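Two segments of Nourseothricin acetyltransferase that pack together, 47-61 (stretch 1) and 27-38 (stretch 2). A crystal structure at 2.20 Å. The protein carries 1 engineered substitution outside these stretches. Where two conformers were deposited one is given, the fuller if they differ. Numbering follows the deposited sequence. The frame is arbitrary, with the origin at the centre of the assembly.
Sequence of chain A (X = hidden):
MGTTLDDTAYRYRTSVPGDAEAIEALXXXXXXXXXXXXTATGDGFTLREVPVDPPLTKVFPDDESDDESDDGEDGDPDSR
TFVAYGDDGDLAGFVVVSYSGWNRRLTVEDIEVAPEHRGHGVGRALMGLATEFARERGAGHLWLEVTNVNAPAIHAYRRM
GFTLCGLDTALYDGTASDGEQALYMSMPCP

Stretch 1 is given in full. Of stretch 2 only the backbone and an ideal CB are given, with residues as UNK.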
ATOM      1  N   LEU A  47      17.695   2.394  -2.907  1.00 24.47           N
ATOM      2  CA  LEU A  47      17.902   1.102  -2.275  1.00 24.60           C
ATOM      3  C   LEU A  47      19.286   0.640  -2.629  1.00 26.91           C
ATOM      4  O   LEU A  47      19.676   0.709  -3.783  1.00 26.03           O
ATOM      5  CB  LEU A  47      16.895   0.047  -2.783  1.00 24.96           C
ATOM      6  CG  LEU A  47      15.533  -0.040  -2.098  1.00 29.57           C
ATOM      7  CD1 LEU A  47      14.652   1.194  -2.411  1.00 28.94           C
ATOM      8  CD2 LEU A  47      14.820  -1.278  -2.558  1.00 31.35           C
ATOM      9  N   ARG A  48      20.025   0.161  -1.641  1.00 23.61           N
ATOM     10  CA  ARG A  48      21.361  -0.363  -1.850  1.00 23.38           C
ATOM     11  C   ARG A  48      21.528  -1.564  -0.967  1.00 24.60           C
ATOM     12  O   ARG A  48      21.306  -1.461   0.236  1.00 25.65           O
ATOM     13  CB  ARG A  48      22.418   0.702  -1.512  1.00 23.32           C
ATOM     14  CG  ARG A  48      23.845   0.327  -1.929  1.00 36.76           C
ATOM     15  CD  ARG A  48      24.825   1.494  -1.802  1.00 49.59           C
ATOM     16  NE  ARG A  48      24.854   2.066  -0.453  1.00 67.31           N
ATOM     17  CZ  ARG A  48      25.842   1.895   0.423  1.00 88.70           C
ATOM     18  NH1 ARG A  48      26.911   1.175   0.101  1.00 73.78           N
ATOM     19  NH2 ARG A  48      25.772   2.452   1.627  1.00 78.71           N
ATOM     20  N   GLU A  49      21.924  -2.693  -1.550  1.00 19.83           N
ATOM     21  CA  GLU A  49      22.223  -3.914  -0.806  1.00 19.42           C
ATOM     22  C   GLU A  49      23.567  -3.729  -0.085  1.00 23.07           C
ATOM     23  O   GLU A  49      24.571  -3.393  -0.708  1.00 20.93           O
ATOM     24  CB  GLU A  49      22.271  -5.124  -1.728  1.00 20.30           C
ATOM     25  CG  GLU A  49      22.196  -6.429  -0.947  1.00 23.47           C
ATOM     26  CD  GLU A  49      22.123  -7.669  -1.806  1.00 24.06           C
ATOM     27  OE1 GLU A  49      22.151  -7.534  -3.049  1.00 27.12           O
ATOM     28  OE2 GLU A  49      21.997  -8.778  -1.240  1.00 18.88           O
ATOM     29  N   VAL A  50      23.537  -3.853   1.242  1.00 20.38           N
ATOM     30  CA  VAL A  50      24.684  -3.666   2.112  1.00 20.09           C
ATOM     31  C   VAL A  50      24.960  -4.912   2.954  1.00 25.00           C
ATOM     32  O   VAL A  50      24.008  -5.555   3.415  1.00 22.33           O
ATOM     33  CB  VAL A  50      24.554  -2.395   3.010  1.00 23.91           C
ATOM     34  CG1 VAL A  50      24.722  -1.097   2.202  1.00 23.83           C
ATOM     35  CG2 VAL A  50      23.249  -2.385   3.804  1.00 23.01           C
ATOM     36  N   PRO A  51      26.247  -5.258   3.209  1.00 25.77           N
ATOM     37  CA  PRO A  51      26.517  -6.394   4.109  1.00 26.61           C
ATOM     38  C   PRO A  51      26.132  -6.057   5.553  1.00 31.76           C
ATOM     39  O   PRO A  51      26.146  -4.886   5.932  1.00 31.77           O
ATOM     40  CB  PRO A  51      28.032  -6.608   3.980  1.00 28.67           C
ATOM     41  CG  PRO A  51      28.580  -5.275   3.558  1.00 32.60           C
ATOM     42  CD  PRO A  51      27.499  -4.601   2.757  1.00 27.59           C
ATOM     43  N   VAL A  52      25.748  -7.073   6.342  1.00 29.00           N
ATOM     44  CA  VAL A  52      25.434  -6.913   7.762  1.00 28.92           C
ATOM     45  C   VAL A  52      26.252  -7.923   8.548  1.00 33.97           C
ATOM     46  O   VAL A  52      26.272  -9.103   8.186  1.00 33.80           O
ATOM     47  CB  VAL A  52      23.918  -6.956   8.153  1.00 32.31           C
ATOM     48  CG1 VAL A  52      23.196  -5.677   7.750  1.00 32.19           C
ATOM     49  CG2 VAL A  52      23.205  -8.193   7.603  1.00 31.81           C
ATOM     50  N   ASP A  53      26.951  -7.465   9.595  1.00 30.91           N
ATOM     51  CA  ASP A  53      27.713  -8.363  10.458  1.00 30.70           C
ATOM     52  C   ASP A  53      27.520  -8.019  11.955  1.00 31.65           C
ATOM     53  O   ASP A  53      27.741  -6.874  12.344  1.00 30.30           O
ATOM     54  CB  ASP A  53      29.183  -8.480  10.073  1.00 33.30           C
ATOM     55  CG  ASP A  53      29.847  -9.617  10.821  1.00 47.51           C
ATOM     56  OD1 ASP A  53      29.646 -10.788  10.425  1.00 50.39           O
ATOM     57  OD2 ASP A  53      30.457  -9.352  11.873  1.00 53.70           O
ATOM     58  N   PRO A  54      27.089  -8.975  12.809  1.00 26.08           N
ATOM     59  CA  PRO A  54      26.767 -10.391  12.529  1.00 25.31           C
ATOM     60  C   PRO A  54      25.565 -10.564  11.584  1.00 27.11           C
ATOM     61  O   PRO A  54      24.803  -9.606  11.408  1.00 24.36           O
ATOM     62  CB  PRO A  54      26.499 -10.963  13.930  1.00 27.19           C
ATOM     63  CG  PRO A  54      26.031  -9.769  14.735  1.00 32.24           C
ATOM     64  CD  PRO A  54      26.887  -8.652  14.238  1.00 28.43           C
ATOM     65  N   PRO A  55      25.346 -11.752  10.964  1.00 24.45           N
ATOM     66  CA  PRO A  55      24.155 -11.898  10.101  1.00 24.35           C
ATOM     67  C   PRO A  55      22.858 -11.590  10.855  1.00 26.51           C
ATOM     68  O   PRO A  55      22.784 -11.765  12.068  1.00 26.37           O
ATOM     69  CB  PRO A  55      24.211 -13.363   9.639  1.00 26.58           C
ATOM     70  CG  PRO A  55      25.644 -13.783   9.849  1.00 31.08           C
ATOM     71  CD  PRO A  55      26.099 -13.020  11.060  1.00 26.31           C
ATOM     72  N   LEU A  56      21.880 -11.047  10.154  1.00 22.20           N
ATOM     73  CA  LEU A  56      20.596 -10.707  10.751  1.00 22.88           C
ATOM     74  C   LEU A  56      19.688 -11.939  10.687  1.00 23.82           C
ATOM     75  O   LEU A  56      19.582 -12.554   9.633  1.00 22.21           O
ATOM     76  CB  LEU A  56      19.959  -9.522   9.977  1.00 23.56           C
ATOM     77  CG  LEU A  56      18.660  -8.925  10.532  1.00 29.25           C
ATOM     78  CD1 LEU A  56      18.730  -7.410  10.541  1.00 30.70           C
ATOM     79  CD2 LEU A  56      17.490  -9.317   9.688  1.00 32.30           C
ATOM     80  N   THR A  57      19.077 -12.310  11.819  1.00 19.24           N
ATOM     81  CA  THR A  57      18.090 -13.368  11.856  1.00 17.94           C
ATOM     82  C   THR A  57      16.771 -12.706  12.138  1.00 22.28           C
ATOM     83  O   THR A  57      16.622 -12.053  13.162  1.00 20.76           O
ATOM     84  CB  THR A  57      18.391 -14.514  12.829  1.00 23.51           C
ATOM     85  OG1 THR A  57      19.612 -15.152  12.449  1.00 21.65           O
ATOM     86  CG2 THR A  57      17.237 -15.562  12.861  1.00 20.05           C
ATOM     87  N   LYS A  58      15.811 -12.880  11.214  1.00 21.33           N
ATOM     88  CA  LYS A  58      14.500 -12.291  11.337  1.00 21.07           C
ATOM     89  C   LYS A  58      13.474 -13.355  11.666  1.00 27.20           C
ATOM     90  O   LYS A  58      13.283 -14.299  10.910  1.00 27.31           O
ATOM     91  CB  LYS A  58      14.145 -11.452  10.085  1.00 20.99           C
ATOM     92  CG  LYS A  58      12.748 -10.854  10.092  1.00 20.33           C
ATOM     93  CD  LYS A  58      12.665  -9.523  10.811  1.00 32.96           C
ATOM     94  CE  LYS A  58      11.248  -9.020  10.967  1.00 47.08           C
ATOM     95  NZ  LYS A  58      10.414  -9.881  11.848  1.00 63.81           N
ATOM     96  N   VAL A  59      12.815 -13.170  12.807  1.00 24.39           N
ATOM     97  CA  VAL A  59      11.770 -14.016  13.355  1.00 24.59           C
ATOM     98  C   VAL A  59      10.480 -13.172  13.364  1.00 32.96           C
ATOM     99  O   VAL A  59      10.509 -12.016  13.805  1.00 31.80           O
ATOM    100  CB  VAL A  59      12.189 -14.506  14.773  1.00 26.80           C
ATOM    101  CG1 VAL A  59      11.045 -15.215  15.480  1.00 25.50           C
ATOM    102  CG2 VAL A  59      13.426 -15.404  14.700  1.00 25.80           C
ATOM    103  N   PHE A  60       9.380 -13.727  12.838  1.00 34.35           N
ATOM    104  CA  PHE A  60       8.093 -13.023  12.750  1.00 36.58           C
ATOM    105  C   PHE A  60       7.091 -13.601  13.771  1.00 48.80           C
ATOM    106  O   PHE A  60       6.888 -14.820  13.783  1.00 48.45           O
ATOM    107  CB  PHE A  60       7.495 -13.113  11.325  1.00 37.86           C
ATOM    108  CG  PHE A  60       8.352 -12.645  10.173  1.00 39.40           C
ATOM    109  CD1 PHE A  60       9.203 -13.526   9.514  1.00 41.78           C
ATOM    110  CD2 PHE A  60       8.256 -11.340   9.695  1.00 41.87           C
ATOM    111  CE1 PHE A  60       9.976 -13.100   8.426  1.00 42.63           C
ATOM    112  CE2 PHE A  60       9.019 -10.918   8.599  1.00 43.86           C
ATOM    113  CZ  PHE A  60       9.873 -11.802   7.971  1.00 41.64           C
ATOM    114  N   PRO A  61       6.400 -12.760  14.589  1.00 52.06           N
ATOM    115  CA  PRO A  61       5.446 -13.314  15.571  1.00 54.25           C
ATOM    116  C   PRO A  61       4.062 -13.635  14.981  1.00 63.19           C
ATOM    117  O   PRO A  61       3.029 -13.319  15.592  1.00 63.74           O
ATOM    118  CB  PRO A  61       5.416 -12.250  16.688  1.00 55.79           C
ATOM    119  CG  PRO A  61       6.335 -11.107  16.209  1.00 59.33           C
ATOM    120  CD  PRO A  61       6.505 -11.294  14.733  1.00 54.34           C
ATOM    121  N   UNK A  27       7.879 -22.406   9.826  1.00 27.89           N
ATOM    122  CA  UNK A  27       8.968 -21.503  10.142  1.00 27.22           C
ATOM    123  C   UNK A  27       9.302 -20.537   8.993  1.00 29.23           C
ATOM    124  O   UNK A  27      10.062 -20.883   8.092  1.00 29.72           O
ATOM    125  CB  UNK A  27      10.210 -22.317  10.512  1.00 27.22           C
ATOM    126  N   UNK A  28       8.792 -19.317   9.087  1.00 24.11           N
ATOM    127  CA  UNK A  28       9.070 -18.271   8.112  1.00 24.31           C
ATOM    128  C   UNK A  28      10.304 -17.443   8.429  1.00 28.49           C
ATOM    129  O   UNK A  28      10.525 -16.395   7.811  1.00 28.49           O
ATOM    130  CB  UNK A  28       7.859 -17.343   8.001  1.00 24.31           C
ATOM    131  N   UNK A  29      11.128 -17.898   9.392  1.00 22.36           N
ATOM    132  CA  UNK A  29      12.314 -17.147   9.792  1.00 21.41           C
ATOM    133  C   UNK A  29      13.419 -17.340   8.789  1.00 21.77           C
ATOM    134  O   UNK A  29      13.381 -18.291   8.014  1.00 20.68           O
ATOM    135  CB  UNK A  29      12.786 -17.569  11.185  1.00 21.41           C
ATOM    136  N   UNK A  30      14.391 -16.421   8.782  1.00 17.08           N
ATOM    137  CA  UNK A  30      15.543 -16.467   7.869  1.00 15.55           C
ATOM    138  C   UNK A  30      16.729 -15.722   8.485  1.00 17.61           C
ATOM    139  O   UNK A  30      16.547 -14.833   9.319  1.00 16.56           O
ATOM    140  CB  UNK A  30      15.183 -15.863   6.510  1.00 15.55           C
ATOM    141  N   UNK A  31      17.927 -16.062   8.022  1.00 13.87           N
ATOM    142  CA  UNK A  31      19.193 -15.448   8.391  1.00 14.18           C
ATOM    143  C   UNK A  31      19.779 -14.876   7.087  1.00 18.83           C
ATOM    144  O   UNK A  31      19.708 -15.517   6.033  1.00 17.81           O
ATOM    145  CB  UNK A  31      20.138 -16.447   9.060  1.00 14.18           C
ATOM    146  N   UNK A  32      20.290 -13.648   7.148  1.00 15.29           N
ATOM    147  CA  UNK A  32      20.846 -13.004   5.966  1.00 15.48           C
ATOM    148  C   UNK A  32      22.135 -12.247   6.285  1.00 22.14           C
ATOM    149  O   UNK A  32      22.243 -11.636   7.343  1.00 20.37           O
ATOM    150  CB  UNK A  32      19.817 -12.050   5.357  1.00 15.48           C
ATOM    151  N   UNK A  33      23.100 -12.291   5.345  0.50 21.50           N
ATOM    152  CA  UNK A  33      24.403 -11.617   5.442  0.50 21.75           C
ATOM    153  C   UNK A  33      24.320 -10.208   4.832  0.50 25.32           C
ATOM    154  O   UNK A  33      25.287  -9.450   4.917  0.50 24.74           O
ATOM    155  CB  UNK A  33      25.486 -12.438   4.739  0.50 21.75           C
ATOM    156  N   UNK A  34      23.177  -9.865   4.192  1.00 21.25           N
ATOM    157  CA  UNK A  34      22.969  -8.555   3.530  1.00 20.23           C
ATOM    158  C   UNK A  34      21.538  -8.073   3.752  1.00 22.05           C
ATOM    159  O   UNK A  34      20.685  -8.875   4.112  1.00 21.55           O
ATOM    160  CB  UNK A  34      23.263  -8.648   2.031  1.00 20.23           C
ATOM    161  N   UNK A  35      21.285  -6.762   3.541  1.00 16.71           N
ATOM    162  CA  UNK A  35      19.965  -6.119   3.634  1.00 16.15           C
ATOM    163  C   UNK A  35      19.938  -5.040   2.566  1.00 20.25           C
ATOM    164  O   UNK A  35      20.997  -4.593   2.115  1.00 20.01           O
ATOM    165  CB  UNK A  35      19.700  -5.539   5.025  1.00 16.15           C
ATOM    166  N   UNK A  36      18.747  -4.620   2.153  1.00 16.57           N
ATOM    167  CA  UNK A  36      18.635  -3.506   1.218  1.00 16.15           C
ATOM    168  C   UNK A  36      18.345  -2.307   2.090  1.00 20.11           C
ATOM    169  O   UNK A  36      17.333  -2.288   2.809  1.00 18.92           O
ATOM    170  CB  UNK A  36      17.558  -3.726   0.154  1.00 16.15           C
ATOM    171  N   UNK A  37      19.328  -1.399   2.158  1.00 16.20           N
ATOM    172  CA  UNK A  37      19.240  -0.164   2.927  1.00 16.19           C
ATOM    173  C   UNK A  37      18.453   0.797   2.072  1.00 18.16           C
ATOM    174  O   UNK A  37      18.733   0.947   0.872  1.00 15.24           O
ATOM    175  CB  UNK A  37      20.615   0.396   3.297  1.00 16.19           C
ATOM    176  N   UNK A  38      17.430   1.399   2.686  1.00 15.97           N
ATOM    177  CA  UNK A  38      16.542   2.352   2.040  1.00 16.68           C
ATOM    178  C   UNK A  38      16.948   3.757   2.505  1.00 25.53           C
ATOM    179  O   UNK A  38      17.013   4.018   3.707  1.00 26.55           O
ATOM    180  CB  UNK A  38      15.076   2.055   2.364  1.00 16.68           C
TER

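Stretch 2 runs antiparallel to stretch 1 as two short strands with a corner at 33, matched by the corner at Asp53 and Pro54.

Position 27 has nothing of stretch 1 near its CB, and a polar residue suits a loop here. It is Asp27, whose OD1 accepts from the OG of the residue at 29 at 2.7 Å.

At 28 the ideal CB would lie 4.3 Å from Phe60 CD1, so something small fits comfortably. Gly28 leaves its O 3.4 Å from Phe60 CE1, at the ring edge.

Position 29 points sideways, its ideal CB already 3.3 Å from Lys58 O; Ser, Thr or another polar residue would do. Ser29 serves, turning its OG to Asp27.

Position 30 is a hydrogen-bonded pair with Lys58 and shares its face, where the lysine's aliphatic carbons and the Phe60 ring offer an apolar surface. A large apolar or aromatic residue would suit. Phe30 lays a ring face under Lys58 CB, 3.9 Å from CB to the ring centroid, and meets Phe60 rim to rim.

Position 31 faces Thr57, with OG1 3.7 Å from the ideal CB. Ser, Thr or Asn could answer it. Thr31 pairs hydroxyls, OG1 to Thr57 OG1 at 2.8 Å.

Position 32 lies beside Leu56, where beta-branched residues fit the extended backbone. Thr32 sets CG2 4.2 Å from Leu56 CB and uses OG1 to bond the O of residue 34 at 2.7 Å.

At 33 phi/psi of -91/-7 turns the chain through a corner and CB points away, so Asp, Asn or Ser is plausible. Asp33 takes Val52 N on its backbone O at 2.8 Å.

Position 34 has Glu49 OE2 3.5 Å from its ideal CB: an acceptor calling for a short donor, Ser or Thr. Thr34 OG1 donates to Glu49 OE2 at 2.7 Å.

Position 35 looks onto Val50 and Val52, a place for Val or Ile. Val35 CG2 lies 3.8 Å from both Val50 CG2 and Val52 CG1.

Position 36 shares a face with Leu47 and Glu49, whose methylenes invite a broad apolar group. Phe36 places its ring face against Glu49 CB, 3.9 Å from CB to centroid.

Position 37 pairs with Arg48, so an acid would be the obvious choice, though a long chain could also cover Val50. Arg37 does the latter, Val50 CG2 over its guanidinium face, despite its NH1 lying 3.5 Å from Arg48 NH2.

Position 38 opposes Leu47; a branched aliphatic fits. Val38 CG2 reaches Leu47 CG at 4.0 Å.

Stretch 2 (27-38) DGSFTTDTVFRV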
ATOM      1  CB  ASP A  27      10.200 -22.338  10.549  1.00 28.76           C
ATOM      2  CG  ASP A  27      11.369 -21.549  11.106  1.00 36.23           C
ATOM      3  OD1 ASP A  27      11.136 -20.438  11.635  1.00 36.13           O
ATOM      4  OD2 ASP A  27      12.498 -22.079  11.091  1.00 41.32           O
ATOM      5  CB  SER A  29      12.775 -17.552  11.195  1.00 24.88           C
ATOM      6  OG  SER A  29      13.259 -18.883  11.169  1.00 35.48           O
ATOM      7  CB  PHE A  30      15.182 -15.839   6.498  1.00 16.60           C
ATOM      8  CG  PHE A  30      14.809 -14.375   6.550  1.00 17.04           C
ATOM      9  CD1 PHE A  30      13.483 -13.984   6.699  1.00 19.30           C
ATOM     10  CD2 PHE A  30      15.778 -13.387   6.386  1.00 18.31           C
ATOM     11  CE1 PHE A  30      13.137 -12.630   6.730  1.00 19.60           C
ATOM     12  CE2 PHE A  30      15.423 -12.030   6.390  1.00 20.78           C
ATOM     13  CZ  PHE A  30      14.114 -11.667   6.605  1.00 18.52           C
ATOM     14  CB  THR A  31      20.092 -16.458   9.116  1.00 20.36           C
ATOM     15  OG1 THR A  31      19.412 -16.913  10.292  1.00 21.97           O
ATOM     16  CG2 THR A  31      21.430 -15.871   9.517  1.00 14.94           C
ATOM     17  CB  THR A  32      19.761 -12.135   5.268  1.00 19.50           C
ATOM     18  OG1 THR A  32      20.303 -11.532   4.087  1.00 22.87           O
ATOM     19  CG2 THR A  32      19.139 -11.074   6.192  1.00 16.23           C
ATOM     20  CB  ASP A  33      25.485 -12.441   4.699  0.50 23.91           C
ATOM     21  CG  ASP A  33      25.713 -13.848   5.220  0.50 36.21           C
ATOM     22  OD1 ASP A  33      26.027 -13.996   6.422  0.50 37.66           O
ATOM     23  OD2 ASP A  33      25.630 -14.798   4.414  0.50 44.22           O
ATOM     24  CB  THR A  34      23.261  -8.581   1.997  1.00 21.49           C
ATOM     25  OG1 THR A  34      22.274  -9.354   1.339  1.00 21.35           O
ATOM     26  CG2 THR A  34      24.638  -9.107   1.629  1.00 14.37           C
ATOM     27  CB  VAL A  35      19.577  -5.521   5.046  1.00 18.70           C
ATOM     28  CG1 VAL A  35      19.536  -6.590   6.145  1.00 17.24           C
ATOM     29  CG2 VAL A  35      20.479  -4.340   5.447  1.00 18.33           C
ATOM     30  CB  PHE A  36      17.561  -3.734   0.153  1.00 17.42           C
ATOM     31  CG  PHE A  36      18.006  -4.653  -0.970  1.00 18.27           C
ATOM     32  CD1 PHE A  36      17.930  -6.037  -0.832  1.00 18.82           C
ATOM     33  CD2 PHE A  36      18.464  -4.130  -2.184  1.00 19.15           C
ATOM     34  CE1 PHE A  36      18.320  -6.884  -1.878  1.00 19.73           C
ATOM     35  CE2 PHE A  36      18.848  -4.974  -3.230  1.00 20.71           C
ATOM     36  CZ  PHE A  36      18.762  -6.348  -3.077  1.00 19.19           C
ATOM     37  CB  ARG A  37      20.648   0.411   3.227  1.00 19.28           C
ATOM     38  CG  ARG A  37      20.621   1.679   4.099  1.00 25.95           C
ATOM     39  CD  ARG A  37      22.018   2.143   4.448  1.00 41.75           C
ATOM     40  NE  ARG A  37      22.640   1.281   5.457  1.00 56.41           N
ATOM     41  CZ  ARG A  37      23.947   1.229   5.703  1.00 69.32           C
ATOM     42  NH1 ARG A  37      24.793   1.980   5.004  1.00 49.10           N
ATOM     43  NH2 ARG A  37      24.419   0.412   6.635  1.00 59.31           N
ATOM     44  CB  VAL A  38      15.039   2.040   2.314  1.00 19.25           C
ATOM     45  CG1 VAL A  38      14.142   3.122   1.739  1.00 18.94           C
ATOM     46  CG2 VAL A  38      14.643   0.667   1.773  1.00 18.27           C
TER
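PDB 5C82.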